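Local structure of catechol 1,2-dioxygenase (Acinetobacter sp., 1DMH) at residues Y200-E205 with Q210-L215. The protein catalyses the iron(III)-dependent intradiol cleavage of catechol by O2 to cis,cis-muconate, a step of the beta-ketoadipate pathway, working as a homodimer. Residues are numbered along the deposited sequence; the frame is centred on the assembly and turned at random.
Sequences YGCPPE and QLLNQL. With MCT (4-methylcatechol), chain D; LIO ([1-pentadecanoyl-2-decanoyl-glycerol-3-yl]phosphonyl choline), chain E.
C202 and L212 face each other where the chain, running on from the short strand 200-201 through P203 and P204, turns into helix 207-214; the two backbones come nearest at E205 and Q210, whose CA atoms are 6.7 Å apart. Both side chains set out toward the opposite segment, and the sulfur SG of C202 lies 4.4 Å from CD1 of L212, a light apolar touch between two buried residues. Nearer the turn, Q210 folds back on the loop: a bend at chi2 (-62°) swings the amide round so that OE1 sits 3.6 Å from the carbonyl O of E205 and 3.7 Å from the carbonyl O of P204. These approaches set acceptor against acceptor and are not hydrogen bonds, while CG of Q210 adds a contact of 4.0 Å to E205 O. Beyond the touching residues, each segment reaches a bound molecule. Y200 is an iron ligand of the enzyme but not among the metal's protein ligands in this complex (Y164, H224 and H226), consistent with its displacement by bound catecholate. With CG anti to the backbone N (chi1 168°), its ring lays one face against 4-methylcatechol, whose C5 stands 3.2 Å above the plane, over the ring centre. On the helix, Q214 brings OE1 to 3.6 Å from phosphate-ester atom O3P of the phospholipid. F253 touches both C202 and L212, and L73 of helix 71-77 meets Y200, C202 and P203. Backbone hydrogen bonds pair Y200 with R221, in antiparallel strand 220-230, and C202 with G219, whereas L211, Q214 and L215 pack against V30, N27 and S19 of the second subunit, in the N-terminal helical region that forms the zipper along the dimer axis.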
ATOM      1  N   TYR A 200     -13.940  18.851  -6.238  1.00 25.29           N
ATOM      2  CA  TYR A 200     -12.658  18.473  -5.652  1.00 25.50           C
ATOM      3  C   TYR A 200     -11.809  17.795  -6.757  1.00 25.25           C
ATOM      4  O   TYR A 200     -12.353  17.118  -7.644  1.00 24.90           O
ATOM      5  CB  TYR A 200     -12.950  17.496  -4.494  1.00 26.87           C
ATOM      6  CG  TYR A 200     -11.759  16.761  -3.925  1.00 28.13           C
ATOM      7  CD1 TYR A 200     -11.228  15.642  -4.579  1.00 28.84           C
ATOM      8  CD2 TYR A 200     -11.133  17.200  -2.765  1.00 29.48           C
ATOM      9  CE1 TYR A 200     -10.099  14.983  -4.091  1.00 29.39           C
ATOM     10  CE2 TYR A 200      -9.998  16.546  -2.261  1.00 30.11           C
ATOM     11  CZ  TYR A 200      -9.491  15.443  -2.936  1.00 29.92           C
ATOM     12  OH  TYR A 200      -8.351  14.836  -2.474  1.00 31.17           O
ATOM     13  N   GLY A 201     -10.489  17.977  -6.711  1.00 23.56           N
ATOM     14  CA  GLY A 201      -9.622  17.329  -7.683  1.00 21.88           C
ATOM     15  C   GLY A 201      -8.518  16.648  -6.902  1.00 21.14           C
ATOM     16  O   GLY A 201      -8.097  17.214  -5.904  1.00 21.10           O
ATOM     17  N   CYS A 202      -8.064  15.458  -7.306  1.00 19.83           N
ATOM     18  CA  CYS A 202      -6.984  14.772  -6.584  1.00 19.63           C
ATOM     19  C   CYS A 202      -5.684  15.551  -6.714  1.00 18.99           C
ATOM     20  O   CYS A 202      -5.475  16.215  -7.719  1.00 18.44           O
ATOM     21  CB  CYS A 202      -6.698  13.369  -7.161  1.00 19.43           C
ATOM     22  SG  CYS A 202      -7.949  12.109  -6.940  1.00 19.14           S
ATOM     23  N   PRO A 203      -4.802  15.479  -5.700  1.00 18.82           N
ATOM     24  CA  PRO A 203      -3.516  16.184  -5.765  1.00 19.49           C
ATOM     25  C   PRO A 203      -2.890  15.756  -7.090  1.00 20.47           C
ATOM     26  O   PRO A 203      -2.608  14.581  -7.306  1.00 19.77           O
ATOM     27  CB  PRO A 203      -2.770  15.621  -4.566  1.00 18.56           C
ATOM     28  CG  PRO A 203      -3.879  15.473  -3.579  1.00 18.77           C
ATOM     29  CD  PRO A 203      -4.910  14.752  -4.425  1.00 18.62           C
ATOM     30  N   PRO A 204      -2.674  16.711  -8.004  1.00 22.30           N
ATOM     31  CA  PRO A 204      -2.098  16.394  -9.310  1.00 22.62           C
ATOM     32  C   PRO A 204      -0.820  15.586  -9.353  1.00 23.85           C
ATOM     33  O   PRO A 204      -0.655  14.726 -10.224  1.00 24.32           O
ATOM     34  CB  PRO A 204      -1.987  17.772  -9.971  1.00 23.74           C
ATOM     35  CG  PRO A 204      -1.934  18.738  -8.771  1.00 23.08           C
ATOM     36  CD  PRO A 204      -2.994  18.149  -7.915  1.00 22.80           C
ATOM     37  N   GLU A 205       0.088  15.830  -8.424  1.00 24.28           N
ATOM     38  CA  GLU A 205       1.325  15.076  -8.434  1.00 25.61           C
ATOM     39  C   GLU A 205       1.302  13.910  -7.460  1.00 23.67           C
ATOM     40  O   GLU A 205       2.318  13.238  -7.288  1.00 23.73           O
ATOM     41  CB  GLU A 205       2.475  15.990  -8.092  1.00 30.22           C
ATOM     42  CG  GLU A 205       2.573  17.157  -9.034  1.00 38.09           C
ATOM     43  CD  GLU A 205       3.637  18.140  -8.581  1.00 43.09           C
ATOM     44  OE1 GLU A 205       3.549  18.592  -7.408  1.00 45.59           O
ATOM     45  OE2 GLU A 205       4.553  18.459  -9.392  1.00 46.35           O
ATOM     46  N   GLN A 210      -1.435   9.946 -10.324  1.00 16.24           N
ATOM     47  CA  GLN A 210      -0.450   9.276 -11.162  1.00 18.32           C
ATOM     48  C   GLN A 210      -1.001   7.952 -11.699  1.00 17.45           C
ATOM     49  O   GLN A 210      -0.852   7.661 -12.884  1.00 17.32           O
ATOM     50  CB  GLN A 210       0.832   8.997 -10.383  1.00 21.86           C
ATOM     51  CG  GLN A 210       1.501  10.264  -9.881  1.00 29.65           C
ATOM     52  CD  GLN A 210       1.937  11.187 -11.017  1.00 34.41           C
ATOM     53  OE1 GLN A 210       2.194  12.389 -10.804  1.00 38.07           O
ATOM     54  NE2 GLN A 210       2.044  10.626 -12.234  1.00 36.90           N
ATOM     55  N   LEU A 211      -1.634   7.149 -10.846  1.00 15.40           N
ATOM     56  CA  LEU A 211      -2.183   5.890 -11.317  1.00 15.17           C
ATOM     57  C   LEU A 211      -3.348   6.157 -12.295  1.00 14.54           C
ATOM     58  O   LEU A 211      -3.413   5.545 -13.375  1.00 14.81           O
ATOM     59  CB  LEU A 211      -2.688   5.040 -10.151  1.00 15.09           C
ATOM     60  CG  LEU A 211      -2.529   3.528 -10.341  1.00 18.38           C
ATOM     61  CD1 LEU A 211      -3.339   2.801  -9.289  1.00 17.58           C
ATOM     62  CD2 LEU A 211      -2.944   3.100 -11.709  1.00 17.13           C
ATOM     63  N   LEU A 212      -4.265   7.055 -11.932  1.00 13.64           N
ATOM     64  CA  LEU A 212      -5.411   7.357 -12.795  1.00 13.58           C
ATOM     65  C   LEU A 212      -4.939   7.794 -14.176  1.00 14.17           C
ATOM     66  O   LEU A 212      -5.575   7.474 -15.179  1.00 13.79           O
ATOM     67  CB  LEU A 212      -6.306   8.437 -12.165  1.00 13.64           C
ATOM     68  CG  LEU A 212      -7.118   8.017 -10.928  1.00 14.20           C
ATOM     69  CD1 LEU A 212      -7.728   9.233 -10.218  1.00 14.64           C
ATOM     70  CD2 LEU A 212      -8.218   7.032 -11.374  1.00 15.05           C
ATOM     71  N   ASN A 213      -3.814   8.505 -14.234  1.00 15.18           N
ATOM     72  CA  ASN A 213      -3.282   8.937 -15.516  1.00 16.31           C
ATOM     73  C   ASN A 213      -2.966   7.737 -16.382  1.00 16.81           C
ATOM     74  O   ASN A 213      -3.257   7.752 -17.584  1.00 17.22           O
ATOM     75  CB  ASN A 213      -2.000   9.755 -15.362  1.00 17.91           C
ATOM     76  CG  ASN A 213      -2.252  11.173 -14.877  1.00 19.33           C
ATOM     77  OD1 ASN A 213      -3.383  11.681 -14.952  1.00 20.03           O
ATOM     78  ND2 ASN A 213      -1.182  11.840 -14.410  1.00 19.29           N
ATOM     79  N   GLN A 214      -2.381   6.702 -15.776  1.00 16.26           N
ATOM     80  CA  GLN A 214      -2.019   5.484 -16.498  1.00 16.27           C
ATOM     81  C   GLN A 214      -3.237   4.732 -17.043  1.00 15.76           C
ATOM     82  O   GLN A 214      -3.092   3.910 -17.934  1.00 14.99           O
ATOM     83  CB  GLN A 214      -1.231   4.542 -15.601  1.00 18.60           C
ATOM     84  CG  GLN A 214       0.074   5.093 -15.062  1.00 22.96           C
ATOM     85  CD  GLN A 214       1.085   5.374 -16.143  1.00 26.77           C
ATOM     86  OE1 GLN A 214       1.364   4.521 -16.987  1.00 29.00           O
ATOM     87  NE2 GLN A 214       1.658   6.571 -16.119  1.00 28.87           N
ATOM     88  N   LEU A 215      -4.422   5.003 -16.486  1.00 14.81           N
ATOM     89  CA  LEU A 215      -5.693   4.386 -16.915  1.00 14.44           C
ATOM     90  C   LEU A 215      -6.471   5.322 -17.862  1.00 13.42           C
ATOM     91  O   LEU A 215      -7.585   5.015 -18.271  1.00 13.49           O
ATOM     92  CB  LEU A 215      -6.571   4.104 -15.690  1.00 13.59           C
ATOM     93  CG  LEU A 215      -5.883   3.297 -14.573  1.00 14.70           C
ATOM     94  CD1 LEU A 215      -6.863   3.086 -13.406  1.00 13.35           C
ATOM     95  CD2 LEU A 215      -5.402   1.946 -15.137  1.00 15.61           C
TER
HETATM   96  C1  MCT D 401     -13.227  11.635  -2.323  0.65 22.02           C
HETATM   97  C2  MCT D 401     -14.475  11.773  -1.691  0.65 22.11           C
HETATM   98  C3  MCT D 401     -14.898  13.067  -1.324  0.65 21.43           C
HETATM   99  O3  MCT D 401     -16.114  13.218  -0.709  0.65 22.31           O
HETATM  100  C4  MCT D 401     -14.122  14.187  -1.570  0.65 21.18           C
HETATM  101  O4  MCT D 401     -14.586  15.424  -1.196  0.65 22.48           O
HETATM  102  C5  MCT D 401     -12.903  14.078  -2.185  0.65 21.74           C
HETATM  103  C6  MCT D 401     -12.434  12.725  -2.582  0.65 22.01           C
HETATM  104  C   MCT D 401     -12.741  10.231  -2.730  0.65 22.40           C
HETATM  105  C1  LIO E1999       5.069   3.258 -15.080  0.50 36.03           C
HETATM  106  C2  LIO E1999       4.019   2.881 -14.261  0.50 33.18           C
HETATM  107  C3  LIO E1999       3.941   1.499 -14.281  0.50 31.38           C
HETATM  108  C4  LIO E1999       8.598   4.639 -17.083  0.50 44.45           C
HETATM  109  C5  LIO E1999       9.010   5.902 -17.886  0.50 45.01           C
HETATM  110  C6  LIO E1999      11.427   5.563 -17.524  0.50 45.50           C
HETATM  111  C7  LIO E1999      10.663   7.015 -19.278  0.50 45.72           C
HETATM  112  C8  LIO E1999      10.388   4.645 -19.506  0.50 45.32           C
HETATM  113  C11 LIO E1999       4.536  -0.800 -14.822  0.50 26.60           C
HETATM  114  C12 LIO E1999       3.399  -1.104 -13.817  0.50 24.75           C
HETATM  115  C13 LIO E1999       3.285  -2.591 -13.525  0.50 21.54           C
HETATM  116  C14 LIO E1999       2.523  -2.781 -12.221  0.50 18.96           C
HETATM  117  C15 LIO E1999       2.591  -4.255 -11.811  0.50 17.11           C
HETATM  118  C16 LIO E1999       2.125  -4.404 -10.370  0.50 15.62           C
HETATM  119  C17 LIO E1999       2.183  -5.870  -9.940  0.50 15.13           C
HETATM  120  C18 LIO E1999       1.092  -6.145  -8.905  0.50 15.58           C
HETATM  121  C19 LIO E1999       1.404  -5.380  -7.623  0.50 14.75           C
HETATM  122  C20 LIO E1999       1.896  -6.345  -6.571  0.50 14.73           C
HETATM  123  C21 LIO E1999       1.711  -5.714  -5.200  0.50 14.37           C
HETATM  124  C22 LIO E1999       2.308  -6.657  -4.158  0.50 14.79           C
HETATM  125  C23 LIO E1999       2.327  -5.979  -2.799  0.50 13.99           C
HETATM  126  C24 LIO E1999       2.929  -6.936  -1.778  0.50 13.58           C
HETATM  127  C25 LIO E1999       3.887  -6.169  -0.876  0.50 12.77           C
HETATM  128  C31 LIO E1999       3.042   3.327 -11.819  0.50 30.81           C
HETATM  129  C32 LIO E1999       1.826   2.383 -11.917  0.50 29.23           C
HETATM  130  C33 LIO E1999       1.860   1.377 -10.751  0.50 26.74           C
HETATM  131  C34 LIO E1999       0.513   0.655 -10.661  0.50 25.05           C
HETATM  132  C35 LIO E1999       0.589  -0.486  -9.649  0.50 23.43           C
HETATM  133  C36 LIO E1999      -0.355  -0.189  -8.489  0.50 22.75           C
HETATM  134  C37 LIO E1999      -0.927  -1.488  -7.921  0.50 22.50           C
HETATM  135  C38 LIO E1999      -1.865  -1.150  -6.755  0.50 22.44           C
HETATM  136  C39 LIO E1999      -3.264  -1.704  -7.036  0.50 22.63           C
HETATM  137  C40 LIO E1999      -4.094  -1.690  -5.749  0.50 22.45           C
HETATM  138  N   LIO E1999      10.365   5.772 -18.539  0.50 45.51           N
HETATM  139  O2  LIO E1999       4.033   3.528 -12.910  0.50 32.34           O
HETATM  140  O3  LIO E1999       4.822   0.632 -15.058  0.50 28.35           O
HETATM  141  O11 LIO E1999       5.174  -1.690 -15.400  0.50 28.18           O
HETATM  142  O31 LIO E1999       3.212   3.963 -10.762  0.50 31.64           O
HETATM  143  O1P LIO E1999       6.107   2.944 -17.815  0.50 42.87           O
HETATM  144  O2P LIO E1999       5.756   5.362 -18.122  0.50 42.46           O
HETATM  145  O3P LIO E1999       4.859   4.258 -16.111  0.50 40.42           O
HETATM  146  O4P LIO E1999       7.320   4.572 -16.374  0.50 43.53           O
HETATM  147  P   LIO E1999       6.012   4.275 -17.103  0.50 43.13           P